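Local coordinates for HTH cro/C1-type domain-containing protein (Pseudomonas aeruginosa PAO1, PDB 7CSV), which serves as the antitoxin HigA and as a diverse regulatory factor that recognises specific pseudopalindromic DNA motifs, at the interface of chains A and B. Sequence-based numbering; all coordinates share one arbitrary frame. Chains: chain A/B, HTH cro/C1-type domain-containing protein.

Contact 1: the interface of chains A and B. Residues chain A 79, 82-83, 86, 90, 94; chain B 54, 57-58.
A:Ile90 lies against B:Asp54, B:Ile57 and B:Arg58 where the long helix 67-93 of one helix-turn-helix (Cro/C1-type) antitoxin subunit packs on helix 53-63 of the other, part of the two-fold interface of the HigA dimer.

Branched aliphatic side chains and a small alanine make up the apolar part. B:Ile57 reaches across with its CD1 methyl, 3.8 Å from A:Ala82 CB and next to the backbone of A:Tyr83; the small alanine lets this methyl come close to the helix. A:Leu79 slides past B:Ile57 in the opposite direction, its CD2 meeting CG1. The short branch of B:Ile57, CG2, anti to its backbone N, packs 3.8 Å from A:Ile90 CD1, the two side chains crossing at about a right angle.

A:Ile90 also supplies an apolar lid for an arginine. Its CG1, anti to the carbonyl carbon (chi1 -75°), sits over the centre of the B:Arg58 guanidinium, 3.6 Å above the plane. Nearer the backbone, A:Ile94 crosses the stem at about a right angle, its CD1 3.6 Å from B:Arg58 CB. A long arginine suits this place because its methylenes pack like an aliphatic chain while its flat head bonds at the edge.

Among the polar groups, NE of B:Arg58 gives a nearly straight hydrogen bond, also a salt bridge, to the syn side of OD2 of B:Asp54 (2.8 Å, 164° at the hydrogen), which holds the guanidinium's rotation. Aspartate suits because its second oxygen, OD1, can face chain A: a water lies 2.8 Å from B:Asp54 OD1 and also joins the A:Ala82 carbonyl and ND2 of A:Asn86, whose amide can offer it an N-H. The direct A:Asn86–B:Asp54 hydrogen bond is weak.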
ATOM      1  N   LEU A  79       7.030   2.179  -3.004  1.00 10.64           N
ATOM      2  CA  LEU A  79       7.213   2.897  -4.263  1.00 10.53           C
ATOM      3  C   LEU A  79       8.634   3.410  -4.398  1.00 11.05           C
ATOM      4  O   LEU A  79       9.213   3.369  -5.495  1.00 11.66           O
ATOM      5  CB  LEU A  79       6.226   4.057  -4.365  1.00  9.41           C
ATOM      6  CG  LEU A  79       4.802   3.645  -4.734  1.00 11.81           C
ATOM      7  CD1 LEU A  79       3.867   4.848  -4.648  1.00 13.42           C
ATOM      8  CD2 LEU A  79       4.761   3.018  -6.142  1.00 12.58           C
ATOM      9  N   ALA A  82      10.948   0.456  -5.267  1.00 12.65           N
ATOM     10  CA  ALA A  82      10.645   0.046  -6.635  1.00 12.73           C
ATOM     11  C   ALA A  82      11.144   1.067  -7.640  1.00 14.27           C
ATOM     12  O   ALA A  82      11.666   0.699  -8.701  1.00 15.25           O
ATOM     13  CB  ALA A  82       9.138  -0.152  -6.812  1.00 15.69           C
ATOM     14  N   TYR A  83      10.985   2.358  -7.329  1.00 10.61           N
ATOM     15  CA  TYR A  83      11.445   3.389  -8.254  1.00 11.64           C
ATOM     16  C   TYR A  83      12.961   3.376  -8.380  1.00 15.37           C
ATOM     17  O   TYR A  83      13.500   3.510  -9.487  1.00 14.44           O
ATOM     18  CB  TYR A  83      10.986   4.777  -7.813  1.00 10.95           C
ATOM     19  CG  TYR A  83      11.283   5.824  -8.863  1.00 12.98           C
ATOM     20  CD1 TYR A  83      10.471   5.949  -9.980  1.00 12.20           C
ATOM     21  CD2 TYR A  83      12.405   6.638  -8.765  1.00 19.71           C
ATOM     22  CE1 TYR A  83      10.746   6.900 -10.968  1.00 16.33           C
ATOM     23  CE2 TYR A  83      12.696   7.587  -9.750  1.00 15.63           C
ATOM     24  CZ  TYR A  83      11.860   7.707 -10.845  1.00 22.57           C
ATOM     25  OH  TYR A  83      12.143   8.639 -11.825  1.00 19.83           O
ATOM     26  N   ASN A  86      13.664   0.101 -10.633  1.00 17.57           N
ATOM     27  CA  ASN A  86      13.187  -0.037 -12.012  1.00 17.25           C
ATOM     28  C   ASN A  86      12.573   1.229 -12.598  1.00 18.31           C
ATOM     29  O   ASN A  86      12.150   1.205 -13.767  1.00 15.37           O
ATOM     30  CB  ASN A  86      12.150  -1.166 -12.110  1.00 19.82           C
ATOM     31  CG  ASN A  86      12.630  -2.464 -11.486  1.00 28.03           C
ATOM     32  OD1 ASN A  86      13.810  -2.791 -11.537  1.00 35.58           O
ATOM     33  ND2 ASN A  86      11.713  -3.189 -10.851  1.00 29.01           N
ATOM     34  N   ILE A  90      11.419   1.977 -16.413  1.00 14.88           N
ATOM     35  CA  ILE A  90       9.988   2.121 -16.663  1.00 15.98           C
ATOM     36  C   ILE A  90       9.714   3.398 -17.444  1.00 16.44           C
ATOM     37  O   ILE A  90       8.963   3.400 -18.428  1.00 19.86           O
ATOM     38  CB  ILE A  90       9.205   2.094 -15.336  1.00 12.66           C
ATOM     39  CG1 ILE A  90       9.139   0.670 -14.793  1.00 12.79           C
ATOM     40  CG2 ILE A  90       7.798   2.646 -15.536  1.00 16.24           C
ATOM     41  CD1 ILE A  90       8.545   0.569 -13.359  1.00 13.52           C
ATOM     42  N   ILE A  94       8.033   3.213 -21.306  1.00 12.19           N
ATOM     43  CA  ILE A  94       6.606   3.503 -21.395  1.00 13.48           C
ATOM     44  C   ILE A  94       6.433   4.927 -21.900  1.00 13.47           C
ATOM     45  O   ILE A  94       6.942   5.877 -21.293  1.00 18.41           O
ATOM     46  CB  ILE A  94       5.905   3.300 -20.044  1.00 12.81           C
ATOM     47  CG1 ILE A  94       6.004   1.834 -19.636  1.00 13.05           C
ATOM     48  CG2 ILE A  94       4.443   3.719 -20.134  1.00 14.79           C
ATOM     49  CD1 ILE A  94       5.350   1.542 -18.313  1.00 15.00           C
TER
ATOM     50  N   ASP B  54       5.586  -1.774  -8.583  1.00 11.46           N
ATOM     51  CA  ASP B  54       6.065  -1.681  -9.960  1.00 12.39           C
ATOM     52  C   ASP B  54       4.924  -1.331 -10.908  1.00 11.91           C
ATOM     53  O   ASP B  54       5.027  -0.388 -11.700  1.00 10.40           O
ATOM     54  CB  ASP B  54       6.723  -2.999 -10.361  1.00 13.37           C
ATOM     55  CG  ASP B  54       7.340  -2.945 -11.747  1.00 18.05           C
ATOM     56  OD1 ASP B  54       8.493  -2.490 -11.859  1.00 22.89           O
ATOM     57  OD2 ASP B  54       6.666  -3.360 -12.711  1.00 22.88           O
ATOM     58  N   ILE B  57       3.788   2.317 -10.610  1.00  9.94           N
ATOM     59  CA  ILE B  57       4.653   3.237 -11.339  1.00  9.17           C
ATOM     60  C   ILE B  57       4.349   3.187 -12.833  1.00 11.89           C
ATOM     61  O   ILE B  57       4.300   4.228 -13.500  1.00  9.24           O
ATOM     62  CB  ILE B  57       6.136   2.933 -11.052  1.00  8.48           C
ATOM     63  CG1 ILE B  57       6.452   3.177  -9.570  1.00 13.04           C
ATOM     64  CG2 ILE B  57       7.047   3.781 -11.959  1.00  9.33           C
ATOM     65  CD1 ILE B  57       7.763   2.546  -9.107  1.00 15.41           C
ATOM     66  N   ARG B  58       4.118   1.988 -13.376  1.00  8.61           N
ATOM     67  CA  ARG B  58       3.813   1.867 -14.797  1.00 11.57           C
ATOM     68  C   ARG B  58       2.480   2.519 -15.132  1.00 12.44           C
ATOM     69  O   ARG B  58       2.374   3.255 -16.115  1.00 10.53           O
ATOM     70  CB  ARG B  58       3.818   0.399 -15.215  1.00 11.55           C
ATOM     71  CG  ARG B  58       5.162  -0.282 -14.975  1.00 11.81           C
ATOM     72  CD  ARG B  58       5.170  -1.711 -15.502  1.00 13.11           C
ATOM     73  NE  ARG B  58       6.481  -2.328 -15.313  1.00 18.03           N
ATOM     74  CZ  ARG B  58       7.474  -2.276 -16.201  1.00 20.85           C
ATOM     75  NH1 ARG B  58       7.308  -1.660 -17.363  1.00 18.86           N
ATOM     76  NH2 ARG B  58       8.629  -2.858 -15.933  1.00 25.20           N
TER
HETATM   77  O   HOH W   1       9.902  -1.873  -9.531  1.00 21.67           O

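Contact 2: the interface of chains A and B. Residues chain A 33-34, 54, 58; chain B 90, 93-94.
A:Arg58 meets B:Glu93 in a salt bridge across the subunit boundary, on the helix-turn-helix part of this Cro/C1-type antitoxin. NH1 of A:Arg58 donates to OE2 of B:Glu93 at 2.6 Å, in the guanidinium plane and on the anti lone pair of that carboxylate oxygen. A weak second bond comes from NH2 to the same OE2. B:Glu93 stands at the end of helix 67-93; its CG lies between the backbone N and the carbonyl carbon (chi1 67°), and the chain beyond is extended, long enough to span the gap.

Within chain A, further bonds hold the arginine. A:Arg58 NE donates a hydrogen bond, also a salt bridge, to the syn side of A:Asp54 OD2 at 2.9 Å. A:Arg58 NH1 donates another to the carbonyl oxygen of A:Leu34, at the end of helix 27-34, at 2.7 Å. That acceptor lies 30° out of the guanidinium plane. The arginine's charge probably helps keep both carboxylates ionised.

Apolar groups fill in around these bonds. B:Ile90 places CG1 over the centre of the A:Arg58 guanidinium, 3.7 Å above its plane, leaving the edge to the carboxylates. B:Ile94, just beyond the helix, crosses the aliphatic stem of A:Arg58 at about a right angle. The slender CG1–CD1 branch of this isoleucine also fits against the backbone of A:Ala33 and A:Leu34, with B:Ile94 CD1 3.5 Å from the A:Leu34 carbonyl oxygen.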
ATOM      1  N   ALA A  33       0.564  -5.492  23.350  1.00 13.12           N
ATOM      2  CA  ALA A  33      -0.666  -4.713  23.296  1.00 12.56           C
ATOM      3  C   ALA A  33      -1.435  -4.976  22.014  1.00 12.22           C
ATOM      4  O   ALA A  33      -2.672  -4.967  22.012  1.00 12.74           O
ATOM      5  CB  ALA A  33      -0.364  -3.221  23.437  1.00 14.95           C
ATOM      6  N   LEU A  34      -0.725  -5.177  20.903  1.00 12.91           N
ATOM      7  CA  LEU A  34      -1.405  -5.475  19.653  1.00 12.52           C
ATOM      8  C   LEU A  34      -1.827  -6.929  19.527  1.00 13.96           C
ATOM      9  O   LEU A  34      -2.540  -7.262  18.570  1.00 14.35           O
ATOM     10  CB  LEU A  34      -0.501  -5.123  18.474  1.00  9.08           C
ATOM     11  CG  LEU A  34      -0.027  -3.674  18.400  1.00  9.40           C
ATOM     12  CD1 LEU A  34       0.850  -3.482  17.166  1.00 10.02           C
ATOM     13  CD2 LEU A  34      -1.215  -2.759  18.360  1.00 12.72           C
ATOM     14  N   ASP A  54      -3.439  -6.069   8.045  1.00 10.16           N
ATOM     15  CA  ASP A  54      -3.865  -6.450   9.390  1.00 11.23           C
ATOM     16  C   ASP A  54      -3.096  -5.656  10.432  1.00  9.27           C
ATOM     17  O   ASP A  54      -3.686  -5.123  11.374  1.00 10.26           O
ATOM     18  CB  ASP A  54      -3.671  -7.956   9.582  1.00 13.24           C
ATOM     19  CG  ASP A  54      -4.142  -8.452  10.933  1.00 19.02           C
ATOM     20  OD1 ASP A  54      -5.351  -8.723  11.075  1.00 21.81           O
ATOM     21  OD2 ASP A  54      -3.292  -8.599  11.836  1.00 22.57           O
ATOM     22  N   ARG A  58      -4.310  -2.845  13.343  1.00  8.92           N
ATOM     23  CA  ARG A  58      -3.912  -2.940  14.746  1.00  9.48           C
ATOM     24  C   ARG A  58      -3.234  -1.662  15.221  1.00  8.95           C
ATOM     25  O   ARG A  58      -3.542  -1.151  16.300  1.00  9.16           O
ATOM     26  CB  ARG A  58      -3.001  -4.152  14.965  1.00 11.40           C
ATOM     27  CG  ARG A  58      -3.659  -5.471  14.621  1.00 12.00           C
ATOM     28  CD  ARG A  58      -2.775  -6.667  14.911  1.00 13.81           C
ATOM     29  NE  ARG A  58      -3.507  -7.897  14.606  1.00 18.87           N
ATOM     30  CZ  ARG A  58      -4.255  -8.576  15.474  1.00 20.15           C
ATOM     31  NH1 ARG A  58      -4.369  -8.183  16.742  1.00 14.87           N
ATOM     32  NH2 ARG A  58      -4.895  -9.663  15.074  1.00 23.81           N
TER
ATOM     33  N   ILE B  90     -10.018  -7.636  15.854  1.00 13.57           N
ATOM     34  CA  ILE B  90      -8.908  -6.766  16.221  1.00 11.60           C
ATOM     35  C   ILE B  90      -9.354  -5.714  17.223  1.00 14.59           C
ATOM     36  O   ILE B  90      -8.676  -5.459  18.227  1.00 17.58           O
ATOM     37  CB  ILE B  90      -8.320  -6.111  14.961  1.00 11.25           C
ATOM     38  CG1 ILE B  90      -7.571  -7.153  14.146  1.00 14.13           C
ATOM     39  CG2 ILE B  90      -7.444  -4.924  15.356  1.00 14.59           C
ATOM     40  CD1 ILE B  90      -7.297  -6.711  12.693  1.00 13.66           C
ATOM     41  N   GLU B  93      -9.724  -7.260  20.680  1.00 13.73           N
ATOM     42  CA  GLU B  93      -8.604  -7.734  21.477  1.00 14.47           C
ATOM     43  C   GLU B  93      -7.566  -6.661  21.794  1.00 14.15           C
ATOM     44  O   GLU B  93      -6.685  -6.920  22.616  1.00 14.06           O
ATOM     45  CB  GLU B  93      -7.941  -8.945  20.808  1.00 21.02           C
ATOM     46  CG  GLU B  93      -7.245  -8.666  19.505  1.00 17.60           C
ATOM     47  CD  GLU B  93      -6.853  -9.946  18.776  1.00 23.54           C
ATOM     48  OE1 GLU B  93      -7.428 -11.017  19.056  1.00 23.00           O
ATOM     49  OE2 GLU B  93      -5.951  -9.885  17.929  1.00 20.61           O
ATOM     50  N   ILE B  94      -7.670  -5.458  21.222  1.00 13.94           N
ATOM     51  CA  ILE B  94      -6.702  -4.389  21.457  1.00 11.32           C
ATOM     52  C   ILE B  94      -7.394  -3.252  22.196  1.00 14.02           C
ATOM     53  O   ILE B  94      -8.433  -2.752  21.750  1.00 13.96           O
ATOM     54  CB  ILE B  94      -6.076  -3.884  20.140  1.00 10.56           C
ATOM     55  CG1 ILE B  94      -5.256  -4.977  19.476  1.00 10.53           C
ATOM     56  CG2 ILE B  94      -5.180  -2.682  20.391  1.00 11.30           C
ATOM     57  CD1 ILE B  94      -4.646  -4.525  18.125  1.00 11.63           C
TER

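Contact 1 and contact 2, their C-alpha centres about 33 Å apart, belong to opposite ends of one two-fold interface. Contact 2 is in large part the symmetry twin of contact 1 with the chains exchanged: in both, helix 53-63 of one subunit meets helix 67-93 of the other, and positions 54, 58, 90 and 94 repeat one set of interactions. Contact 1 extends back along the long helix through residues 79 to 86, whereas contact 2 adds the helix end at 93 and the tail of helix 27-34. Two such joints tie the subunits together, which may help set the spacing of their helix-turn-helix regions for pseudopalindromic DNA.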